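PDB 6EYU: bacteriorhodopsin from Nanosalina sp., which pumps protons inward across the cell membrane as a retinal-bearing, light-driven xenorhodopsin. Local coordinates for residues 96-101 against 152-157; 102-107 against 146-151. All coordinates share one frame; numbering follows the deposited sequence.

Interaction 1: 96-101 against 152-157; sequences ADTKRY and AEESSD. With MUN ([(2~{S})-2,3-bis(oxidanyl)propyl] (~{E})-undec-2-enoate), chain V.
Glu-154 OE1 is gripped by Thr-98 through both its hydroxyl and its backbone: Thr-98 OG1 donates to it at 2.8 Å, and Thr-98 N reaches the same Glu-154 OE1 at 3.0 Å. This joins two interhelical loops of the seven-helix rhodopsin fold, the one between helices 72-93 and 101-124 and the one leading into helix 157-183. The backbone bond is nearly straight, with an N-H...O angle of 173°; its N-H comes from above the carboxylate plane, and the hydroxyl meets the syn lone pair. Thr-98 OG1 sits between its own backbone N and carbonyl carbon (chi1 48°), which brings hydroxyl and N-H to bear on one oxygen. The two side chains cross at about a right angle. Asp-97 N adds a weak, bent bond to Glu-154 OE1. Two sound bonds and a weak one hold the carboxylate against the backbone of the 96-101 loop and would probably favour its charged form, though the nearby Asp-97 carboxylate would work against this. Ala-96 packs its methyl on the stem of Glu-154, CB to CB at 3.9 Å.

The 152-157 loop passes through a type I turn, Ala-152 to Ser-155, and Ser-156 N-caps the next helix through Leu-159 N. Arg-100 NH2 lies close to CAE and OAD of a bound monoacylglycerol. Lys-99 curls back, its NZ donating to Ala-96 O at 2.6 Å, nearly in line with the carbonyl.

Interaction 2: 102-107 against 146-151; sequences DLLGAL and KPFREI. With MUN ([(2~{S})-2,3-bis(oxidanyl)propyl] (~{E})-undec-2-enoate), chain N; MUN ([(2~{S})-2,3-bis(oxidanyl)propyl] (~{E})-undec-2-enoate), chain B.
Phe-148 spans the distance to Leu-103 and Leu-104, where the axes of 102-107 and 147-151 come no closer than 11.7 Å. This is apolar helix-to-helix packing in the bacteriorhodopsin-like seven-helix fold; the short helix 147-152 follows helix 128-145 after a break at Lys-146, which leaves helical geometry and N-caps what follows. Phe-148 CZ lies 3.8 Å from Leu-104 N, which stands at the ring edge, and Leu-103 O lies in the ring plane too, beside CE2. Leu-107, its CG anti to the backbone N (chi1 -169°), extends in over one face, where its CD2 makes a CH-pi contact, 4.1 Å from the centroid of the Phe-148 ring and 26° off the normal. Leu-103 CB comes obliquely, on the side of the ring away from Leu-107 CD2, and meets Phe-148 CE2 at 3.7 Å. Leu-104 crosses the phenylalanine at about a right angle, its CD2 4.0 Å from Phe-148 CZ.

Leu-103 CD1 touches Pro-147 CB at 3.8 Å and, more loosely, Ile-151 CD1 at 4.2 Å, so proline and isoleucine, one turn apart, share a single leucine branch. An alanine in place of Phe-148 would probably open a gap between the helices, with Leu-107 CD2 losing the ring face and Leu-103 CB and Leu-104 CD2 losing their neighbour.

All six touching residues are buried, and their side chains are apolar. Each segment also meets a monoacylglycerol: the acyl tail of one lies beside Gly-105, and another puts its glycerol OAJ over the centre of the Arg-149 guanidinium.

The N-to-C directions of the segments differ by 140°, closer to antiparallel than to parallel. Helix 72-93 covers Leu-104, Leu-107 and Ile-151, helix 157-183 meets Phe-148 through Tyr-163, and helix 128-145 packs on Leu-107.

In the fold
The chain passes through interaction 2 between the two halves of interaction 1: 96-101 runs on into 102-107, and 146-151 into 152-157, with mostly helix in between. Their centres are about 10 Å apart, both toward one end of the molecule. Interaction 2 is the buried part, its centre about 17 Å from that of the chain, where helices 101-124 and 147-152 meet; interaction 1 lies farther out, at about 23 Å, among polar loops at the surface. Ile-151 links them directly, its O against Ala-96 CB and its CG2 against Thr-98 O. Together they tie the start of helix 101-124 to the connection between helices 128-145 and 157-183.

Interaction 1: 96-101 against 152-157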
loop_
_atom_site.group_PDB
_atom_site.type_symbol
_atom_site.label_atom_id
_atom_site.label_comp_id
_atom_site.label_asym_id
_atom_site.label_seq_id
_atom_site.Cartn_x
_atom_site.Cartn_y
_atom_site.Cartn_z
ATOM N N ALA A 96 -2.243 -20.553 18.899
ATOM C CA ALA A 96 -1.167 -20.172 19.808
ATOM C C ALA A 96 -1.616 -19.116 20.814
ATOM O O ALA A 96 -2.534 -18.338 20.549
ATOM C CB ALA A 96 0.036 -19.673 19.022
ATOM N N ASP A 97 -0.870 -19.012 21.910
ATOM C CA ASP A 97 -1.186 -18.077 22.984
ATOM C C ASP A 97 -0.741 -16.664 22.623
ATOM O O ASP A 97 -1.475 -15.699 22.841
ATOM C CB ASP A 97 -0.499 -18.520 24.279
ATOM C CG ASP A 97 -0.829 -17.620 25.452
ATOM O OD1 ASP A 97 -1.318 -16.494 25.221
ATOM O OD2 ASP A 97 -0.529 -18.007 26.601
ATOM N N THR A 98 0.514 -16.535 22.206
ATOM C CA THR A 98 1.086 -15.230 21.894
ATOM C C THR A 98 1.029 -14.961 20.394
ATOM O O THR A 98 1.538 -15.746 19.594
ATOM C CB THR A 98 2.550 -15.130 22.361
ATOM O OG1 THR A 98 3.273 -16.293 21.938
ATOM C CG2 THR A 98 2.621 -15.013 23.876
ATOM N N LYS A 99 0.316 -13.905 20.020
ATOM C CA LYS A 99 0.349 -13.402 18.652
ATOM C C LYS A 99 1.332 -12.242 18.537
ATOM O O LYS A 99 1.163 -11.208 19.182
ATOM C CB LYS A 99 -1.046 -12.942 18.225
ATOM C CG LYS A 99 -1.958 -14.071 17.770
ATOM C CD LYS A 99 -2.542 -14.831 18.949
ATOM C CE LYS A 99 -2.977 -16.230 18.545
ATOM N NZ LYS A 99 -4.132 -16.717 19.348
ATOM N N ARG A 100 2.382 -12.437 17.746
ATOM C CA ARG A 100 3.413 -11.419 17.582
ATOM C C ARG A 100 3.286 -10.733 16.228
ATOM O O ARG A 100 3.947 -11.114 15.262
ATOM C CB ARG A 100 4.802 -12.041 17.727
ATOM C CG ARG A 100 5.195 -12.327 19.165
ATOM C CD ARG A 100 6.083 -11.228 19.726
ATOM N NE ARG A 100 7.500 -11.526 19.537
ATOM C CZ ARG A 100 8.434 -10.607 19.319
ATOM N NH1 ARG A 100 8.120 -9.319 19.352
ATOM N NH2 ARG A 100 9.691 -10.974 19.116
ATOM N N TYR A 101 2.490 -9.669 16.187
ATOM C CA TYR A 101 2.087 -9.062 14.925
ATOM C C TYR A 101 3.217 -8.217 14.345
ATOM O O TYR A 101 3.138 -7.760 13.205
ATOM C CB TYR A 101 0.842 -8.197 15.127
ATOM C CG TYR A 101 -0.437 -8.991 15.262
ATOM C CD1 TYR A 101 -1.016 -9.603 14.157
ATOM C CD2 TYR A 101 -1.002 -9.225 16.509
ATOM C CE1 TYR A 101 -2.156 -10.373 14.282
ATOM C CE2 TYR A 101 -2.144 -9.992 16.644
ATOM C CZ TYR A 101 -2.717 -10.563 15.527
ATOM O OH TYR A 101 -3.855 -11.325 15.656
ATOM N N ALA A 152 3.978 -21.670 16.620
ATOM C CA ALA A 152 3.149 -22.791 16.193
ATOM C C ALA A 152 3.194 -23.915 17.223
ATOM O O ALA A 152 2.167 -24.512 17.546
ATOM C CB ALA A 152 3.609 -23.299 14.835
ATOM N N GLU A 153 4.372 -24.146 17.791
ATOM C CA GLU A 153 4.558 -25.221 18.760
ATOM C C GLU A 153 3.892 -24.870 20.086
ATOM O O GLU A 153 3.709 -25.731 20.946
ATOM C CB GLU A 153 6.048 -25.486 18.979
ATOM C CG GLU A 153 6.717 -26.219 17.828
ATOM C CD GLU A 153 8.207 -26.401 18.036
ATOM O OE1 GLU A 153 8.709 -26.017 19.114
ATOM O OE2 GLU A 153 8.879 -26.912 17.116
ATOM N N GLU A 154 3.430 -23.628 20.197
ATOM C CA GLU A 154 2.625 -23.207 21.337
ATOM C C GLU A 154 1.261 -23.887 21.312
ATOM O O GLU A 154 0.574 -23.955 22.331
ATOM C CB GLU A 154 2.446 -21.689 21.325
ATOM C CG GLU A 154 2.923 -21.000 22.593
ATOM C CD GLU A 154 3.099 -19.506 22.415
ATOM O OE1 GLU A 154 2.290 -18.894 21.685
ATOM O OE2 GLU A 154 4.037 -18.940 23.014
ATOM N N SER A 155 0.830 -24.293 20.123
ATOM C CA SER A 155 -0.533 -24.772 19.926
ATOM C C SER A 155 -0.605 -26.285 20.087
ATOM O O SER A 155 0.367 -26.925 20.491
ATOM C CB SER A 155 -1.043 -24.376 18.539
ATOM O OG SER A 155 0.032 -24.065 17.670
ATOM N N SER A 156 -1.716 -26.859 19.640
ATOM C CA SER A 156 -1.882 -28.306 19.619
ATOM C C SER A 156 -0.917 -28.944 18.628
ATOM O O SER A 156 -0.471 -28.298 17.678
ATOM C CB SER A 156 -3.321 -28.665 19.245
ATOM O OG SER A 156 -3.526 -28.550 17.847
ATOM N N ASP A 157 -0.707 -30.247 18.777
ATOM C CA ASP A 157 0.253 -30.968 17.951
ATOM C C ASP A 157 -0.190 -30.982 16.492
ATOM O O ASP A 157 0.629 -30.835 15.585
ATOM C CB ASP A 157 0.417 -32.401 18.460
ATOM C CG ASP A 157 1.194 -32.470 19.761
ATOM O OD1 ASP A 157 1.561 -31.402 20.293
ATOM O OD2 ASP A 157 1.429 -33.593 20.255
HETATM C CAQ MUN V . 14.055 -9.332 8.113
HETATM C CAP MUN V . 13.777 -10.412 9.160
HETATM C CAO MUN V . 14.419 -10.012 10.490
HETATM C CAN MUN V . 13.359 -10.042 11.594
HETATM C CAM MUN V . 14.020 -10.333 12.946
HETATM C CAK MUN V . 12.992 -10.126 14.061
HETATM C CAH MUN V . 13.523 -10.677 15.391
HETATM C CAF MUN V . 13.974 -12.133 15.223
HETATM C CAC MUN V . 13.205 -13.190 16.072
HETATM C CAA MUN V . 12.705 -12.713 17.464
HETATM O OAD MUN V . 12.381 -11.538 17.635
HETATM O OAB MUN V . 12.337 -13.730 18.294
HETATM C CAE MUN V . 11.679 -13.229 19.462
HETATM C CAG MUN V . 11.370 -14.391 20.411
HETATM O OAJ MUN V . 12.376 -15.398 20.274
HETATM C CAI MUN V . 11.348 -13.886 21.855
HETATM O OAL MUN V . 11.525 -14.989 22.749
#

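Interaction 2: 102-107 against 146-151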
loop_
_atom_site.group_PDB
_atom_site.type_symbol
_atom_site.label_atom_id
_atom_site.label_comp_id
_atom_site.label_asym_id
_atom_site.label_seq_id
_atom_site.Cartn_x
_atom_site.Cartn_y
_atom_site.Cartn_z
ATOM N N ASP A 102 4.280 -8.037 15.124
ATOM C CA ASP A 102 5.470 -7.348 14.638
ATOM C C ASP A 102 6.311 -8.272 13.764
ATOM O O ASP A 102 6.844 -7.851 12.736
ATOM C CB ASP A 102 6.307 -6.828 15.809
ATOM C CG ASP A 102 6.508 -7.869 16.893
ATOM O OD1 ASP A 102 5.689 -8.808 16.974
ATOM O OD2 ASP A 102 7.413 -7.684 17.733
ATOM N N LEU A 103 6.330 -9.553 14.113
ATOM C CA LEU A 103 6.927 -10.572 13.256
ATOM C C LEU A 103 6.117 -10.743 11.975
ATOM O O LEU A 103 6.677 -10.929 10.896
ATOM C CB LEU A 103 7.016 -11.906 13.999
ATOM C CG LEU A 103 7.849 -11.879 15.282
ATOM C CD1 LEU A 103 7.941 -13.268 15.894
ATOM C CD2 LEU A 103 9.234 -11.317 15.006
ATOM N N LEU A 104 4.796 -10.647 12.098
ATOM C CA LEU A 104 3.916 -10.661 10.935
ATOM C C LEU A 104 4.223 -9.477 10.024
ATOM O O LEU A 104 4.296 -9.621 8.804
ATOM C CB LEU A 104 2.452 -10.608 11.376
ATOM C CG LEU A 104 1.604 -11.846 11.070
ATOM C CD1 LEU A 104 0.154 -11.449 10.841
ATOM C CD2 LEU A 104 2.150 -12.603 9.869
ATOM N N GLY A 105 4.393 -8.304 10.626
ATOM C CA GLY A 105 4.802 -7.115 9.888
ATOM C C GLY A 105 6.171 -7.277 9.258
ATOM O O GLY A 105 6.373 -6.928 8.094
ATOM N N ALA A 106 7.119 -7.791 10.034
ATOM C CA ALA A 106 8.464 -8.048 9.532
ATOM C C ALA A 106 8.427 -9.061 8.393
ATOM O O ALA A 106 9.066 -8.870 7.358
ATOM C CB ALA A 106 9.358 -8.549 10.655
ATOM N N LEU A 107 7.672 -10.138 8.589
ATOM C CA LEU A 107 7.517 -11.162 7.563
ATOM C C LEU A 107 6.985 -10.552 6.269
ATOM O O LEU A 107 7.546 -10.767 5.196
ATOM C CB LEU A 107 6.568 -12.261 8.049
ATOM C CG LEU A 107 6.514 -13.526 7.189
ATOM C CD1 LEU A 107 7.916 -14.027 6.876
ATOM C CD2 LEU A 107 5.699 -14.607 7.882
ATOM N N LYS A 146 12.049 -20.342 12.619
ATOM C CA LYS A 146 12.290 -20.229 14.053
ATOM C C LYS A 146 11.094 -19.614 14.774
ATOM O O LYS A 146 10.239 -20.338 15.289
ATOM C CB LYS A 146 13.548 -19.400 14.322
ATOM C CG LYS A 146 13.628 -18.847 15.735
ATOM C CD LYS A 146 14.456 -19.746 16.639
ATOM C CE LYS A 146 15.674 -19.017 17.183
ATOM N N PRO A 147 11.094 -18.281 14.924
ATOM C CA PRO A 147 10.135 -17.622 15.808
ATOM C C PRO A 147 8.689 -17.996 15.497
ATOM O O PRO A 147 7.913 -18.265 16.412
ATOM C CB PRO A 147 10.374 -16.126 15.556
ATOM C CG PRO A 147 11.159 -16.045 14.290
ATOM C CD PRO A 147 11.944 -17.317 14.207
ATOM N N PHE A 148 8.357 -18.098 14.214
ATOM C CA PHE A 148 7.019 -18.516 13.811
ATOM C C PHE A 148 6.791 -19.984 14.149
ATOM O O PHE A 148 5.715 -20.363 14.610
ATOM C CB PHE A 148 6.811 -18.286 12.313
ATOM C CG PHE A 148 6.262 -16.930 11.983
ATOM C CD1 PHE A 148 4.918 -16.653 12.179
ATOM C CD2 PHE A 148 7.119 -15.878 11.703
ATOM C CE1 PHE A 148 4.424 -15.377 11.989
ATOM C CE2 PHE A 148 6.633 -14.598 11.515
ATOM C CZ PHE A 148 5.282 -14.349 11.652
ATOM N N ARG A 149 7.855 -20.775 14.055
ATOM C CA ARG A 149 7.788 -22.188 14.402
ATOM C C ARG A 149 7.552 -22.363 15.897
ATOM O O ARG A 149 6.745 -23.194 16.314
ATOM C CB ARG A 149 9.084 -22.889 13.996
ATOM C CG ARG A 149 9.139 -24.355 14.382
ATOM C CD ARG A 149 10.574 -24.844 14.462
ATOM N NE ARG A 149 10.864 -25.493 15.735
ATOM C CZ ARG A 149 11.476 -26.668 15.847
ATOM N NH1 ARG A 149 11.759 -27.160 17.046
ATOM N NH2 ARG A 149 11.815 -27.345 14.759
ATOM N N GLU A 150 8.258 -21.574 16.700
ATOM C CA GLU A 150 8.080 -21.599 18.146
ATOM C C GLU A 150 6.635 -21.284 18.513
ATOM O O GLU A 150 6.072 -21.884 19.429
ATOM C CB GLU A 150 9.017 -20.591 18.813
ATOM C CG GLU A 150 10.461 -21.058 18.893
ATOM C CD GLU A 150 11.358 -20.054 19.588
ATOM O OE1 GLU A 150 10.878 -19.363 20.511
ATOM O OE2 GLU A 150 12.533 -19.925 19.183
ATOM N N ILE A 151 6.043 -20.328 17.803
ATOM C CA ILE A 151 4.688 -19.884 18.101
ATOM C C ILE A 151 3.672 -20.946 17.692
ATOM O O ILE A 151 2.676 -21.162 18.383
ATOM C CB ILE A 151 4.355 -18.569 17.374
ATOM C CG1 ILE A 151 5.157 -17.413 17.975
ATOM C CG2 ILE A 151 2.865 -18.278 17.464
ATOM C CD1 ILE A 151 5.198 -16.180 17.099
HETATM C CAR MUN N . 8.771 -2.102 2.976
HETATM C CAQ MUN N . 7.659 -1.847 3.992
HETATM C CAP MUN N . 7.942 -2.665 5.250
HETATM C CAO MUN N . 6.963 -2.270 6.352
HETATM C CAN MUN N . 7.023 -3.326 7.453
HETATM C CAM MUN N . 7.050 -2.637 8.813
HETATM C CAK MUN N . 6.004 -3.291 9.713
HETATM C CAH MUN N . 6.617 -3.563 11.085
HETATM C CAF MUN N . 5.788 -2.844 12.147
HETATM C CAC MUN N . 5.371 -3.707 13.344
HETATM C CAA MUN N . 4.023 -3.350 13.982
HETATM O OAD MUN N . 3.454 -2.297 13.698
HETATM O OAB MUN N . 3.675 -4.124 15.047
HETATM C CAE MUN N . 2.589 -3.493 15.730
HETATM C CAG MUN N . 2.158 -4.350 16.922
HETATM O OAJ MUN N . 3.231 -5.218 17.298
HETATM C CAI MUN N . 1.803 -3.437 18.097
HETATM O OAL MUN N . 1.694 -4.218 19.291
HETATM C CAP MUN B . 20.847 -20.449 5.195
HETATM C CAO MUN B . 19.952 -20.449 6.436
HETATM C CAN MUN B . 19.036 -19.225 6.403
HETATM C CAM MUN B . 17.768 -19.517 7.208
HETATM C CAK MUN B . 18.146 -19.822 8.657
HETATM C CAH MUN B . 17.542 -21.162 9.086
HETATM C CAF MUN B . 17.327 -21.148 10.605
HETATM C CAC MUN B . 16.636 -22.377 11.211
HETATM C CAA MUN B . 16.825 -22.559 12.722
HETATM O OAD MUN B . 17.355 -21.677 13.398
HETATM O OAB MUN B . 16.192 -23.639 13.255
HETATM C CAE MUN B . 16.527 -23.752 14.644
HETATM C CAG MUN B . 15.263 -24.040 15.458
HETATM O OAJ MUN B . 15.034 -25.452 15.497
HETATM C CAI MUN B . 15.443 -23.514 16.884
HETATM O OAL MUN B . 14.479 -24.128 17.744
#